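Local coordinates for p22 protein (Trypanosoma brucei, PDB 3JV1) that probably acts as an accessory factor in mitochondrial RNA editing, specific for the cytochrome oxidase subunit II transcript, and belongs to the Mam33 family, at residues 15-18 with 19-22; 173-176 with 177-181. All coordinates share one frame; numbering follows the deposited sequence.

Interaction 1: residues 15-18 with 19-22; sequences LEDE and RQRA
E18 and R21 form a salt bridge where helix 2-18 gives way to a loop. R21 NH1 lies 3.1 Å from E18 OE1 and meets it nearly end-on. The carboxylate and guanidinium planes stand 77° apart, and the one bond between them runs from NH1 to OE1. The E18 chain starts out anti to N (chi1 173°) and then bends at chi2 (63°), which brings OE1 to the arginine. E18 OE2 is taken by Q167 NE2, and R21 NH1 also pairs with E14. Both oxygens of the buried E18 carboxylate are therefore satisfied.

The last carbonyls of the helix also find donors. R19 N bonds to L15 O at 3.3 Å, an i to i+4 bond. Q20 N then reaches D17 O at 2.8 Å, and R21 N reaches E18 O at 2.9 Å across a type I turn. The E16 carbonyl is met by a side chain: Q20 NE2 sits 3.2 Å from E16 O, above the carbonyl plane. R19 NE is 3.2 Å from L15 CD2, and L15 CD1 lies over one face of the guanidinium.

This turn ends helix 2-18 against helix 152-181, where L15 packs on L174, E18 on Y170 and R19 on E171.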
ATOM      1  N   LEU A  15      24.754  19.184  12.294  1.00 37.65           N
ATOM      2  CA  LEU A  15      23.867  19.810  13.272  1.00 40.93           C
ATOM      3  C   LEU A  15      24.316  21.247  13.531  1.00 41.86           C
ATOM      4  O   LEU A  15      23.497  22.166  13.583  1.00 42.96           O
ATOM      5  CB  LEU A  15      23.882  19.033  14.597  1.00 41.20           C
ATOM      6  CG  LEU A  15      22.569  18.890  15.382  1.00 44.28           C
ATOM      7  CD1 LEU A  15      22.895  18.603  16.843  1.00 40.97           C
ATOM      8  CD2 LEU A  15      21.725  20.155  15.279  1.00 43.88           C
ATOM      9  N   GLU A  16      25.622  21.437  13.695  1.00 42.35           N
ATOM     10  CA  GLU A  16      26.161  22.767  13.942  1.00 44.48           C
ATOM     11  C   GLU A  16      25.981  23.665  12.730  1.00 44.06           C
ATOM     12  O   GLU A  16      25.593  24.819  12.875  1.00 44.71           O
ATOM     13  CB  GLU A  16      27.645  22.692  14.314  1.00 46.91           C
ATOM     14  CG  GLU A  16      27.914  21.936  15.603  1.00 51.72           C
ATOM     15  CD  GLU A  16      29.386  21.912  15.980  1.00 55.35           C
ATOM     16  OE1 GLU A  16      30.216  21.459  15.155  1.00 58.45           O
ATOM     17  OE2 GLU A  16      29.715  22.345  17.105  1.00 58.38           O
ATOM     18  N   ASP A  17      26.259  23.143  11.537  1.00 43.74           N
ATOM     19  CA  ASP A  17      26.107  23.944  10.321  1.00 44.48           C
ATOM     20  C   ASP A  17      24.644  24.306  10.071  1.00 44.61           C
ATOM     21  O   ASP A  17      24.317  25.463   9.834  1.00 44.89           O
ATOM     22  CB  ASP A  17      26.656  23.198   9.097  1.00 44.31           C
ATOM     23  CG  ASP A  17      28.158  23.002   9.156  1.00 44.86           C
ATOM     24  OD1 ASP A  17      28.797  23.567  10.068  1.00 44.42           O
ATOM     25  OD2 ASP A  17      28.696  22.283   8.287  1.00 45.04           O
ATOM     26  N   GLU A  18      23.772  23.307  10.122  1.00 45.10           N
ATOM     27  CA  GLU A  18      22.341  23.507   9.909  1.00 46.44           C
ATOM     28  C   GLU A  18      21.795  24.687  10.722  1.00 47.60           C
ATOM     29  O   GLU A  18      21.134  25.571  10.178  1.00 46.19           O
ATOM     30  CB  GLU A  18      21.589  22.226  10.273  1.00 44.45           C
ATOM     31  CG  GLU A  18      20.073  22.339  10.253  1.00 46.63           C
ATOM     32  CD  GLU A  18      19.493  22.652   8.881  1.00 46.69           C
ATOM     33  OE1 GLU A  18      20.230  22.611   7.871  1.00 47.08           O
ATOM     34  OE2 GLU A  18      18.275  22.932   8.816  1.00 49.74           O
ATOM     35  N   ARG A  19      22.084  24.695  12.019  1.00 48.31           N
ATOM     36  CA  ARG A  19      21.627  25.759  12.911  1.00 51.23           C
ATOM     37  C   ARG A  19      22.092  27.167  12.501  1.00 52.74           C
ATOM     38  O   ARG A  19      21.540  28.166  12.967  1.00 51.70           O
ATOM     39  CB  ARG A  19      22.095  25.479  14.342  1.00 52.21           C
ATOM     40  CG  ARG A  19      21.483  24.245  14.986  1.00 54.91           C
ATOM     41  CD  ARG A  19      22.105  24.000  16.357  1.00 56.59           C
ATOM     42  NE  ARG A  19      21.568  22.817  17.025  1.00 57.64           N
ATOM     43  CZ  ARG A  19      22.078  22.293  18.138  1.00 60.22           C
ATOM     44  NH1 ARG A  19      23.141  22.846  18.709  1.00 60.40           N
ATOM     45  NH2 ARG A  19      21.530  21.216  18.682  1.00 60.89           N
ATOM     46  N   GLN A  20      23.103  27.248  11.638  1.00 52.78           N
ATOM     47  CA  GLN A  20      23.618  28.544  11.190  1.00 52.91           C
ATOM     48  C   GLN A  20      23.079  28.938   9.824  1.00 53.22           C
ATOM     49  O   GLN A  20      23.331  30.045   9.342  1.00 53.39           O
ATOM     50  CB  GLN A  20      25.142  28.516  11.113  1.00 52.20           C
ATOM     51  CG  GLN A  20      25.848  28.297  12.430  1.00 54.07           C
ATOM     52  CD  GLN A  20      27.343  28.177  12.241  1.00 55.57           C
ATOM     53  OE1 GLN A  20      28.002  29.121  11.801  1.00 54.79           O
ATOM     54  NE2 GLN A  20      27.889  27.007  12.558  1.00 54.90           N
ATOM     55  N   ARG A  21      22.350  28.027   9.194  1.00 51.96           N
ATOM     56  CA  ARG A  21      21.801  28.292   7.878  1.00 53.48           C
ATOM     57  C   ARG A  21      20.551  29.151   7.956  1.00 54.34           C
ATOM     58  O   ARG A  21      19.751  29.018   8.880  1.00 54.40           O
ATOM     59  CB  ARG A  21      21.507  26.969   7.163  1.00 53.05           C
ATOM     60  CG  ARG A  21      22.777  26.222   6.769  1.00 53.22           C
ATOM     61  CD  ARG A  21      22.509  24.796   6.311  1.00 52.17           C
ATOM     62  NE  ARG A  21      23.760  24.085   6.060  1.00 53.20           N
ATOM     63  CZ  ARG A  21      23.896  22.763   6.105  1.00 53.50           C
ATOM     64  NH1 ARG A  21      22.852  22.000   6.396  1.00 51.33           N
ATOM     65  NH2 ARG A  21      25.077  22.206   5.868  1.00 51.77           N
ATOM     66  N   ALA A  22      20.399  30.046   6.986  1.00 55.12           N
ATOM     67  CA  ALA A  22      19.244  30.928   6.936  1.00 56.63           C
ATOM     68  C   ALA A  22      18.055  30.153   6.381  1.00 56.96           C
ATOM     69  O   ALA A  22      18.223  29.094   5.778  1.00 56.15           O
ATOM     70  CB  ALA A  22      19.545  32.133   6.052  1.00 56.24           C
TER

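Interaction 2: residues 173-176 with 177-181; sequences WLSS and INKFV
The indole of W173 carries I177 CD1 over one face. The methyl lies 3.6 Å from the centroid of the five-membered ring and 21° off its normal, a CH-pi contact. It is displaced toward the rim, and its closest ring atom is W173 CE2, at 3.4 Å. I177 CG1 is anti to its carbonyl carbon (chi1 -68°), and the chain extends from there (chi2 173°), which carries CD1 back along the helix to the ring. At the ring edge, W173 NE1 gives its hydrogen to V101 O of the second subunit. P128 of that subunit also packs on the indole. The ring of F180 meets F103 of the second subunit edge-to-face.

The backbone beneath is regular alpha helix. I177 N bonds to W173 O at 3.0 Å, and N178, K179 and F180 repeat the i to i+4 pattern with L174, S175 and S176. The hydroxyl of S176 turns back to the preceding turn, where it bonds to E172 O; its OG is also 3.1 Å from W173 O.

On another side of the helix, K179 runs alongside S175. Its CE lies 3.3 Å from S175 OG, while NZ is farther off, at 3.9 Å. L174 and V181 pack on E14 and L7 of helix 2-18.

The chemistry is divided. W173, I177 and F180 give an apolar, aromatic surface to the second subunit, with the indole N-H bond the directional link among these contacts. K179 lies on an exposed part of the same helix. The mix of apolar packing and one N-H bond is consistent with a surface that is buried in the assembly.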
ATOM      1  N   TRP A 173      16.841  14.315  14.310  1.00 30.92           N
ATOM      2  CA  TRP A 173      17.348  13.164  13.565  1.00 28.88           C
ATOM      3  C   TRP A 173      18.878  13.145  13.680  1.00 28.21           C
ATOM      4  O   TRP A 173      19.467  12.144  14.070  1.00 28.76           O
ATOM      5  CB  TRP A 173      16.917  13.299  12.102  1.00 28.71           C
ATOM      6  CG  TRP A 173      17.395  12.222  11.163  1.00 29.79           C
ATOM      7  CD1 TRP A 173      16.829  11.001  10.957  1.00 28.33           C
ATOM      8  CD2 TRP A 173      18.483  12.324  10.236  1.00 28.58           C
ATOM      9  NE1 TRP A 173      17.485  10.338   9.949  1.00 29.31           N
ATOM     10  CE2 TRP A 173      18.507  11.129   9.490  1.00 29.20           C
ATOM     11  CE3 TRP A 173      19.439  13.313   9.963  1.00 30.31           C
ATOM     12  CZ2 TRP A 173      19.452  10.891   8.482  1.00 30.82           C
ATOM     13  CZ3 TRP A 173      20.380  13.079   8.963  1.00 31.01           C
ATOM     14  CH2 TRP A 173      20.377  11.875   8.233  1.00 30.17           C
ATOM     15  N   LEU A 174      19.513  14.266  13.361  1.00 28.33           N
ATOM     16  CA  LEU A 174      20.974  14.384  13.441  1.00 31.07           C
ATOM     17  C   LEU A 174      21.488  14.072  14.844  1.00 29.89           C
ATOM     18  O   LEU A 174      22.431  13.301  15.017  1.00 30.31           O
ATOM     19  CB  LEU A 174      21.417  15.798  13.061  1.00 26.67           C
ATOM     20  CG  LEU A 174      21.221  16.247  11.611  1.00 32.46           C
ATOM     21  CD1 LEU A 174      21.465  17.747  11.486  1.00 29.82           C
ATOM     22  CD2 LEU A 174      22.171  15.468  10.717  1.00 32.58           C
ATOM     23  N   SER A 175      20.855  14.685  15.839  1.00 31.92           N
ATOM     24  CA  SER A 175      21.233  14.506  17.235  1.00 32.41           C
ATOM     25  C   SER A 175      21.076  13.078  17.740  1.00 32.12           C
ATOM     26  O   SER A 175      21.955  12.556  18.429  1.00 31.77           O
ATOM     27  CB  SER A 175      20.406  15.430  18.119  1.00 32.42           C
ATOM     28  OG  SER A 175      20.715  15.211  19.485  1.00 36.89           O
ATOM     29  N   SER A 176      19.958  12.443  17.416  1.00 31.76           N
ATOM     30  CA  SER A 176      19.747  11.079  17.880  1.00 33.84           C
ATOM     31  C   SER A 176      20.704  10.092  17.206  1.00 33.65           C
ATOM     32  O   SER A 176      21.141   9.126  17.837  1.00 33.22           O
ATOM     33  CB  SER A 176      18.276  10.655  17.691  1.00 34.70           C
ATOM     34  OG  SER A 176      17.834  10.851  16.364  1.00 39.83           O
ATOM     35  N   ILE A 177      21.047  10.327  15.941  1.00 31.18           N
ATOM     36  CA  ILE A 177      21.973   9.423  15.266  1.00 31.71           C
ATOM     37  C   ILE A 177      23.365   9.612  15.856  1.00 32.35           C
ATOM     38  O   ILE A 177      24.109   8.653  16.026  1.00 30.74           O
ATOM     39  CB  ILE A 177      22.013   9.655  13.733  1.00 30.86           C
ATOM     40  CG1 ILE A 177      20.682   9.230  13.110  1.00 28.17           C
ATOM     41  CG2 ILE A 177      23.137   8.831  13.104  1.00 32.21           C
ATOM     42  CD1 ILE A 177      20.556   9.573  11.645  1.00 27.94           C
ATOM     43  N   ASN A 178      23.701  10.859  16.175  1.00 34.10           N
ATOM     44  CA  ASN A 178      24.987  11.187  16.779  1.00 34.56           C
ATOM     45  C   ASN A 178      25.135  10.453  18.118  1.00 34.83           C
ATOM     46  O   ASN A 178      26.152   9.819  18.384  1.00 34.63           O
ATOM     47  CB  ASN A 178      25.079  12.693  17.013  1.00 36.17           C
ATOM     48  CG  ASN A 178      26.355  13.092  17.720  1.00 40.14           C
ATOM     49  OD1 ASN A 178      27.421  13.192  17.104  1.00 40.39           O
ATOM     50  ND2 ASN A 178      26.259  13.308  19.026  1.00 37.48           N
ATOM     51  N   LYS A 179      24.112  10.545  18.960  1.00 35.97           N
ATOM     52  CA  LYS A 179      24.140   9.881  20.259  1.00 39.06           C
ATOM     53  C   LYS A 179      24.228   8.373  20.086  1.00 39.07           C
ATOM     54  O   LYS A 179      24.978   7.706  20.800  1.00 40.41           O
ATOM     55  CB  LYS A 179      22.883  10.218  21.065  1.00 39.78           C
ATOM     56  CG  LYS A 179      22.704  11.698  21.374  1.00 44.45           C
ATOM     57  CD  LYS A 179      21.422  11.933  22.159  1.00 47.00           C
ATOM     58  CE  LYS A 179      21.091  13.413  22.270  1.00 50.39           C
ATOM     59  NZ  LYS A 179      22.141  14.182  22.995  1.00 50.67           N
ATOM     60  N   PHE A 180      23.465   7.847  19.130  1.00 36.49           N
ATOM     61  CA  PHE A 180      23.431   6.413  18.845  1.00 37.16           C
ATOM     62  C   PHE A 180      24.798   5.873  18.441  1.00 37.96           C
ATOM     63  O   PHE A 180      25.244   4.842  18.935  1.00 37.41           O
ATOM     64  CB  PHE A 180      22.429   6.124  17.718  1.00 35.82           C
ATOM     65  CG  PHE A 180      22.195   4.661  17.472  1.00 36.34           C
ATOM     66  CD1 PHE A 180      21.422   3.909  18.355  1.00 35.67           C
ATOM     67  CD2 PHE A 180      22.740   4.034  16.356  1.00 34.54           C
ATOM     68  CE1 PHE A 180      21.194   2.554  18.127  1.00 34.48           C
ATOM     69  CE2 PHE A 180      22.522   2.687  16.118  1.00 35.61           C
ATOM     70  CZ  PHE A 180      21.744   1.942  17.007  1.00 35.58           C
ATOM     71  N   VAL A 181      25.457   6.579  17.535  1.00 39.37           N
ATOM     72  CA  VAL A 181      26.765   6.166  17.045  1.00 42.82           C
ATOM     73  C   VAL A 181      27.881   6.454  18.050  1.00 45.03           C
ATOM     74  O   VAL A 181      29.029   6.048  17.859  1.00 44.88           O
ATOM     75  CB  VAL A 181      27.062   6.854  15.698  1.00 43.36           C
ATOM     76  CG1 VAL A 181      28.419   6.430  15.177  1.00 47.40           C
ATOM     77  CG2 VAL A 181      25.982   6.475  14.692  1.00 43.77           C
TER

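In the fold
Interaction 1 comes first along the chain, at the end of helix 2-18. Interaction 2 lies near the C-terminus, in the last turns of helix 152-181. Their centres are about 16 Å apart, and each is about 26 Å from the centre of the chain. The two terminal helices pack together, and the contacts touch directly: L15 CA is 3.6 Å from L174 CD1. The antiparallel sheet comes between them in sequence, so the packing of the two helices brings the N- and C-terminal parts of the chain together. Interaction 2 also meets the second subunit extensively, whereas interaction 1 reaches it through one weak ion pair. Helix 152-181 thus packs on helix 2-18 of its own chain and on the second subunit.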